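Side-chain contacts in AopB (Aeromonas hydrophila, PDB 3WXX), which probably acts as a hydrophobic translocator of the type III secretion system, building the translocon in the host membrane, and is bound by the chaperone AcrH: residues Lys92-Asp95 / Glu96-Lys100; Ala207-Ala210 / Val211-Thr215. All coordinates share one frame; numbering follows the deposited sequence.

Followed from the N terminus, the chain reaches contact 1 early in helix 91-113, within the predicted coiled coil, and contact 2 in helix 201-217, close to the C terminus of this fragment. Each joins one helical turn to the next along an unbroken helix, so neither closes a loop, and the two run in series without nesting or crossing. The centres of contact 1 and contact 2 are about 23 Å apart; the nearest atoms of contact 1 and contact 2 are about 15 Å apart. Their surroundings differ: residues 92-100 offer side chains to the chaperone AcrH, whereas residues 207-215 pack their helix against helices 126-151 and 179-198 of AopB itself.

Contact 1 of 2, residues Lys92-Asp95 / Glu96-Lys100; sequences KKID and ENQTK
The carboxylate of E96 turns one face to the preceding turn of helix, and two lysines fill that face: K92 CG stands almost straight over OE2 at 3.7 Å, and K93 CG lies over OE1 of E96 at 4.0 Å. Both contacts use the aliphatic part of the lysine. The K93 ammonium stays 4.3 Å from E96 at NZ to OE1, beyond a salt bridge, so any attraction is probably a diffuse electrostatic one. In the N97 amide a backbone atom takes one face, K93 O sitting 3.2 Å directly above N97 CG. That carbonyl also accepts from N97 N at 2.8 Å. The Q98 amide receives a methyl instead: I94 CG2 rests over the face at NE2, 3.5 Å away, while the D95 carboxylate comes from the same side with its plane turned 77° from the amide. D95 O accepts from T99 N at 2.9 Å and, weakly, from T99 OG1, which chi1 of -69° sets beside its own backbone N. These contacts, between residues three and four apart, belong to helix 91-113, in the predicted coiled coil. Its polar amides reach the chaperone: Q98 NE2 binds D11 O of AcrH and N97 ND2 binds G12 O of AcrH, while K93 packs on M17 of AcrH, so this part of the helix belongs to the translocator-chaperone interface.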
ATOM      1  N   LYS B  92       6.513  -9.132 -19.254  1.00 80.21           N
ATOM      2  CA  LYS B  92       5.067  -9.328 -19.048  1.00 82.17           C
ATOM      3  C   LYS B  92       4.571  -8.607 -17.781  1.00 72.72           C
ATOM      4  O   LYS B  92       3.701  -7.726 -17.864  1.00 62.53           O
ATOM      5  CB  LYS B  92       4.683 -10.812 -19.072  1.00 90.10           C
ATOM      6  CG  LYS B  92       3.313 -11.099 -18.465  1.00 98.25           C
ATOM      7  CD  LYS B  92       2.758 -12.467 -18.862  1.00 99.29           C
ATOM      8  CE  LYS B  92       2.131 -12.397 -20.275  1.00103.14           C
ATOM      9  NZ  LYS B  92       0.670 -12.703 -20.436  1.00 97.62           N
ATOM     10  N   LYS B  93       5.131  -8.967 -16.625  1.00 64.99           N
ATOM     11  CA  LYS B  93       4.737  -8.333 -15.360  1.00 67.83           C
ATOM     12  C   LYS B  93       4.960  -6.824 -15.388  1.00 63.02           C
ATOM     13  O   LYS B  93       4.099  -6.048 -14.948  1.00 59.41           O
ATOM     14  CB  LYS B  93       5.474  -8.946 -14.171  1.00 71.77           C
ATOM     15  CG  LYS B  93       4.758 -10.113 -13.515  1.00 79.13           C
ATOM     16  CD  LYS B  93       4.827  -9.974 -12.013  1.00 86.27           C
ATOM     17  CE  LYS B  93       4.344 -11.220 -11.286  1.00 94.59           C
ATOM     18  NZ  LYS B  93       2.871 -11.298 -11.443  1.00107.17           N
ATOM     19  N   ILE B  94       6.084  -6.403 -15.954  1.00 57.50           N
ATOM     20  CA  ILE B  94       6.392  -4.983 -15.988  1.00 57.31           C
ATOM     21  C   ILE B  94       5.343  -4.200 -16.750  1.00 53.24           C
ATOM     22  O   ILE B  94       4.919  -3.116 -16.309  1.00 50.83           O
ATOM     23  CB  ILE B  94       7.809  -4.715 -16.521  1.00 52.93           C
ATOM     24  CG1 ILE B  94       8.811  -5.167 -15.443  1.00 50.60           C
ATOM     25  CG2 ILE B  94       8.005  -3.239 -16.834  1.00 48.15           C
ATOM     26  CD1 ILE B  94      10.248  -4.992 -15.846  1.00 51.78           C
ATOM     27  N   ASP B  95       4.902  -4.758 -17.864  1.00 56.57           N
ATOM     28  CA  ASP B  95       3.871  -4.117 -18.644  1.00 60.98           C
ATOM     29  C   ASP B  95       2.565  -4.078 -17.835  1.00 54.68           C
ATOM     30  O   ASP B  95       1.852  -3.058 -17.826  1.00 55.58           O
ATOM     31  CB  ASP B  95       3.685  -4.826 -19.983  1.00 69.71           C
ATOM     32  CG  ASP B  95       2.726  -4.086 -20.900  1.00 79.16           C
ATOM     33  OD1 ASP B  95       3.037  -2.934 -21.270  1.00 86.24           O
ATOM     34  OD2 ASP B  95       1.650  -4.645 -21.225  1.00 87.16           O
ATOM     35  N   GLU B  96       2.267  -5.161 -17.131  1.00 52.03           N
ATOM     36  CA  GLU B  96       1.061  -5.208 -16.285  1.00 59.80           C
ATOM     37  C   GLU B  96       1.050  -4.122 -15.207  1.00 53.79           C
ATOM     38  O   GLU B  96       0.060  -3.437 -14.982  1.00 55.66           O
ATOM     39  CB  GLU B  96       0.941  -6.580 -15.623  1.00 69.63           C
ATOM     40  CG  GLU B  96       0.700  -7.711 -16.602  1.00 74.33           C
ATOM     41  CD  GLU B  96       0.683  -9.052 -15.907  1.00 82.90           C
ATOM     42  OE1 GLU B  96       1.093  -9.068 -14.722  1.00 86.68           O
ATOM     43  OE2 GLU B  96       0.295 -10.077 -16.536  1.00 86.39           O
ATOM     44  N   ASN B  97       2.181  -3.983 -14.554  1.00 52.50           N
ATOM     45  CA  ASN B  97       2.361  -2.964 -13.562  1.00 52.70           C
ATOM     46  C   ASN B  97       2.230  -1.592 -14.160  1.00 48.47           C
ATOM     47  O   ASN B  97       1.602  -0.698 -13.547  1.00 56.10           O
ATOM     48  CB  ASN B  97       3.724  -3.166 -12.858  1.00 50.93           C
ATOM     49  CG  ASN B  97       3.798  -4.488 -12.120  1.00 45.43           C
ATOM     50  OD1 ASN B  97       2.787  -5.209 -11.993  1.00 47.47           O
ATOM     51  ND2 ASN B  97       4.980  -4.845 -11.683  1.00 44.34           N
ATOM     52  N   GLN B  98       2.844  -1.372 -15.322  1.00 44.06           N
ATOM     53  CA  GLN B  98       2.641  -0.072 -16.007  1.00 45.12           C
ATOM     54  C   GLN B  98       1.146   0.172 -16.240  1.00 43.12           C
ATOM     55  O   GLN B  98       0.656   1.247 -15.949  1.00 45.06           O
ATOM     56  CB  GLN B  98       3.415   0.012 -17.306  1.00 46.65           C
ATOM     57  CG  GLN B  98       4.893   0.270 -17.096  1.00 52.40           C
ATOM     58  CD  GLN B  98       5.763  -0.008 -18.330  1.00 58.46           C
ATOM     59  OE1 GLN B  98       5.265  -0.070 -19.462  1.00 60.53           O
ATOM     60  NE2 GLN B  98       7.080  -0.154 -18.111  1.00 54.76           N
ATOM     61  N   THR B  99       0.418  -0.860 -16.662  1.00 41.51           N
ATOM     62  CA  THR B  99      -1.005  -0.727 -16.953  1.00 48.32           C
ATOM     63  C   THR B  99      -1.817  -0.368 -15.713  1.00 47.61           C
ATOM     64  O   THR B  99      -2.729   0.508 -15.761  1.00 50.38           O
ATOM     65  CB  THR B  99      -1.558  -1.996 -17.672  1.00 53.29           C
ATOM     66  OG1 THR B  99      -0.992  -2.066 -18.998  1.00 57.90           O
ATOM     67  CG2 THR B  99      -3.075  -1.981 -17.794  1.00 46.83           C
ATOM     68  N   LYS B 100      -1.514  -1.049 -14.608  1.00 46.94           N
ATOM     69  CA  LYS B 100      -2.132  -0.735 -13.298  1.00 40.09           C
ATOM     70  C   LYS B 100      -1.964   0.738 -12.967  1.00 41.22           C
ATOM     71  O   LYS B 100      -2.891   1.391 -12.469  1.00 38.36           O
ATOM     72  CB  LYS B 100      -1.501  -1.585 -12.199  1.00 42.09           C
ATOM     73  CG  LYS B 100      -1.915  -3.057 -12.236  1.00 44.16           C
ATOM     74  CD  LYS B 100      -1.113  -3.866 -11.238  1.00 44.39           C
ATOM     75  CE  LYS B 100      -1.466  -5.335 -11.301  1.00 48.25           C
ATOM     76  NZ  LYS B 100      -0.306  -6.113 -10.770  1.00 52.92           N
TER

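Contact 2 of 2, residues Ala207-Ala210 / Val211-Thr215; sequences AMKA and VKFAT
With CG opposite the backbone N (chi1 -176°), the selenomethionine M208 bends forward over the next turn of its helix, at chi2 of 73° and again at chi3. This brings its CE to 3.7 Å from K212 CD and 4.2 Å from V211 CB, so a single terminal methyl meets both an aliphatic lysine segment and a branched side chain. F213 takes the other common helical setting: chi1 of -72° holds CG beside the backbone N and swings the ring back along the helix, where K209 CG lies over one face, 4.4 Å from F213 CE2. Beneath these side chains the backbone bonds run regularly, F213 N to K209 O at 2.9 Å being one of five in residues 207-215. V211 O is gripped twice by T215, at 2.9 Å from its N and at 2.7 Å from its OG1, the two donors arriving from opposite faces of the carbonyl plane; the hydroxyl is thereby folded back on the helix. M208, K209, K212, F213 and T215 also touch a crystal neighbour, which may influence where their ends lie. The alanines look inward in this all-helical bundle: A207, A210 and A214 meet V141, A138 and M130 of helix 126-151. The exposed F213 touches I137 there, and M208 and V211 lean on I192 and I188 of helix 179-198, so helix 201-217 packs against both.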
ATOM      1  N   ALA B 207      11.841  10.066  -5.239  1.00 46.41           N
ATOM      2  CA  ALA B 207      10.752   9.699  -4.360  1.00 49.34           C
ATOM      3  C   ALA B 207      10.396  10.881  -3.464  1.00 48.54           C
ATOM      4  O   ALA B 207       9.209  11.153  -3.218  1.00 52.47           O
ATOM      5  CB  ALA B 207      11.118   8.463  -3.548  1.00 47.88           C
HETATM    6  N   MSE B 208      11.415  11.604  -3.015  1.00 50.40           N
HETATM    7  CA  MSE B 208      11.200  12.799  -2.187  1.00 55.04           C
HETATM    8  C   MSE B 208      10.492  13.876  -2.990  1.00 47.85           C
HETATM    9  O   MSE B 208       9.512  14.446  -2.562  1.00 46.13           O
HETATM   10  CB  MSE B 208      12.534  13.287  -1.606  1.00 54.87           C
HETATM   11  CG  MSE B 208      12.380  14.476  -0.660  1.00 62.89           C
HETATM   12 SE   MSE B 208      11.581  13.879   1.027  1.00 85.26          SE
HETATM   13  CE  MSE B 208       9.739  14.605   0.928  1.00 92.49           C
ATOM     14  N   LYS B 209      10.974  14.141  -4.169  1.00 46.71           N
ATOM     15  CA  LYS B 209      10.298  15.048  -5.049  1.00 57.97           C
ATOM     16  C   LYS B 209       8.830  14.626  -5.284  1.00 57.05           C
ATOM     17  O   LYS B 209       7.927  15.444  -5.147  1.00 54.09           O
ATOM     18  CB  LYS B 209      11.097  15.090  -6.328  1.00 67.18           C
ATOM     19  CG  LYS B 209      10.587  15.994  -7.414  1.00 78.39           C
ATOM     20  CD  LYS B 209      11.187  15.516  -8.780  1.00 89.85           C
ATOM     21  CE  LYS B 209      10.382  14.356  -9.400  1.00 98.10           C
ATOM     22  NZ  LYS B 209      11.017  13.829 -10.644  1.00 99.56           N
ATOM     23  N   ALA B 210       8.601  13.346  -5.556  1.00 49.90           N
ATOM     24  CA  ALA B 210       7.278  12.847  -5.780  1.00 52.14           C
ATOM     25  C   ALA B 210       6.389  13.162  -4.617  1.00 53.63           C
ATOM     26  O   ALA B 210       5.270  13.679  -4.802  1.00 59.61           O
ATOM     27  CB  ALA B 210       7.294  11.347  -5.995  1.00 58.56           C
ATOM     28  N   VAL B 211       6.834  12.788  -3.429  1.00 47.20           N
ATOM     29  CA  VAL B 211       6.026  13.023  -2.219  1.00 49.19           C
ATOM     30  C   VAL B 211       5.774  14.505  -1.995  1.00 50.68           C
ATOM     31  O   VAL B 211       4.662  14.906  -1.672  1.00 45.24           O
ATOM     32  CB  VAL B 211       6.701  12.460  -0.962  1.00 54.37           C
ATOM     33  CG1 VAL B 211       5.941  12.905   0.287  1.00 55.10           C
ATOM     34  CG2 VAL B 211       6.736  10.930  -1.020  1.00 53.05           C
ATOM     35  N   LYS B 212       6.804  15.314  -2.239  1.00 57.67           N
ATOM     36  CA  LYS B 212       6.723  16.764  -2.147  1.00 61.14           C
ATOM     37  C   LYS B 212       5.579  17.308  -2.988  1.00 60.00           C
ATOM     38  O   LYS B 212       4.708  17.994  -2.502  1.00 55.74           O
ATOM     39  CB  LYS B 212       8.007  17.369  -2.701  1.00 82.57           C
ATOM     40  CG  LYS B 212       8.600  18.463  -1.867  1.00 98.11           C
ATOM     41  CD  LYS B 212       9.508  17.898  -0.789  1.00106.17           C
ATOM     42  CE  LYS B 212       9.981  18.929   0.254  1.00127.16           C
ATOM     43  NZ  LYS B 212       9.495  20.345   0.100  1.00139.27           N
ATOM     44  N   PHE B 213       5.584  16.970  -4.271  1.00 56.52           N
ATOM     45  CA  PHE B 213       4.648  17.538  -5.200  1.00 57.14           C
ATOM     46  C   PHE B 213       3.274  16.918  -5.085  1.00 53.61           C
ATOM     47  O   PHE B 213       2.292  17.585  -5.330  1.00 52.04           O
ATOM     48  CB  PHE B 213       5.199  17.424  -6.622  1.00 70.59           C
ATOM     49  CG  PHE B 213       6.353  18.368  -6.906  1.00 87.77           C
ATOM     50  CD1 PHE B 213       6.970  19.111  -5.872  1.00 95.68           C
ATOM     51  CD2 PHE B 213       6.845  18.504  -8.209  1.00 89.51           C
ATOM     52  CE1 PHE B 213       8.028  19.965  -6.145  1.00103.23           C
ATOM     53  CE2 PHE B 213       7.898  19.360  -8.488  1.00 96.51           C
ATOM     54  CZ  PHE B 213       8.491  20.088  -7.456  1.00112.61           C
ATOM     55  N   ALA B 214       3.178  15.648  -4.717  1.00 58.17           N
ATOM     56  CA  ALA B 214       1.873  15.031  -4.442  1.00 59.34           C
ATOM     57  C   ALA B 214       1.231  15.707  -3.245  1.00 63.63           C
ATOM     58  O   ALA B 214       0.018  15.910  -3.164  1.00 65.01           O
ATOM     59  CB  ALA B 214       2.056  13.582  -4.147  1.00 61.75           C
ATOM     60  N   THR B 215       2.086  16.111  -2.329  1.00 73.28           N
ATOM     61  CA  THR B 215       1.662  16.839  -1.153  1.00 78.68           C
ATOM     62  C   THR B 215       1.137  18.250  -1.508  1.00 75.42           C
ATOM     63  O   THR B 215       0.121  18.660  -0.938  1.00 72.55           O
ATOM     64  CB  THR B 215       2.793  16.842  -0.092  1.00 76.03           C
ATOM     65  OG1 THR B 215       2.949  15.499   0.386  1.00 70.16           O
ATOM     66  CG2 THR B 215       2.501  17.791   1.092  1.00 72.26           C
TER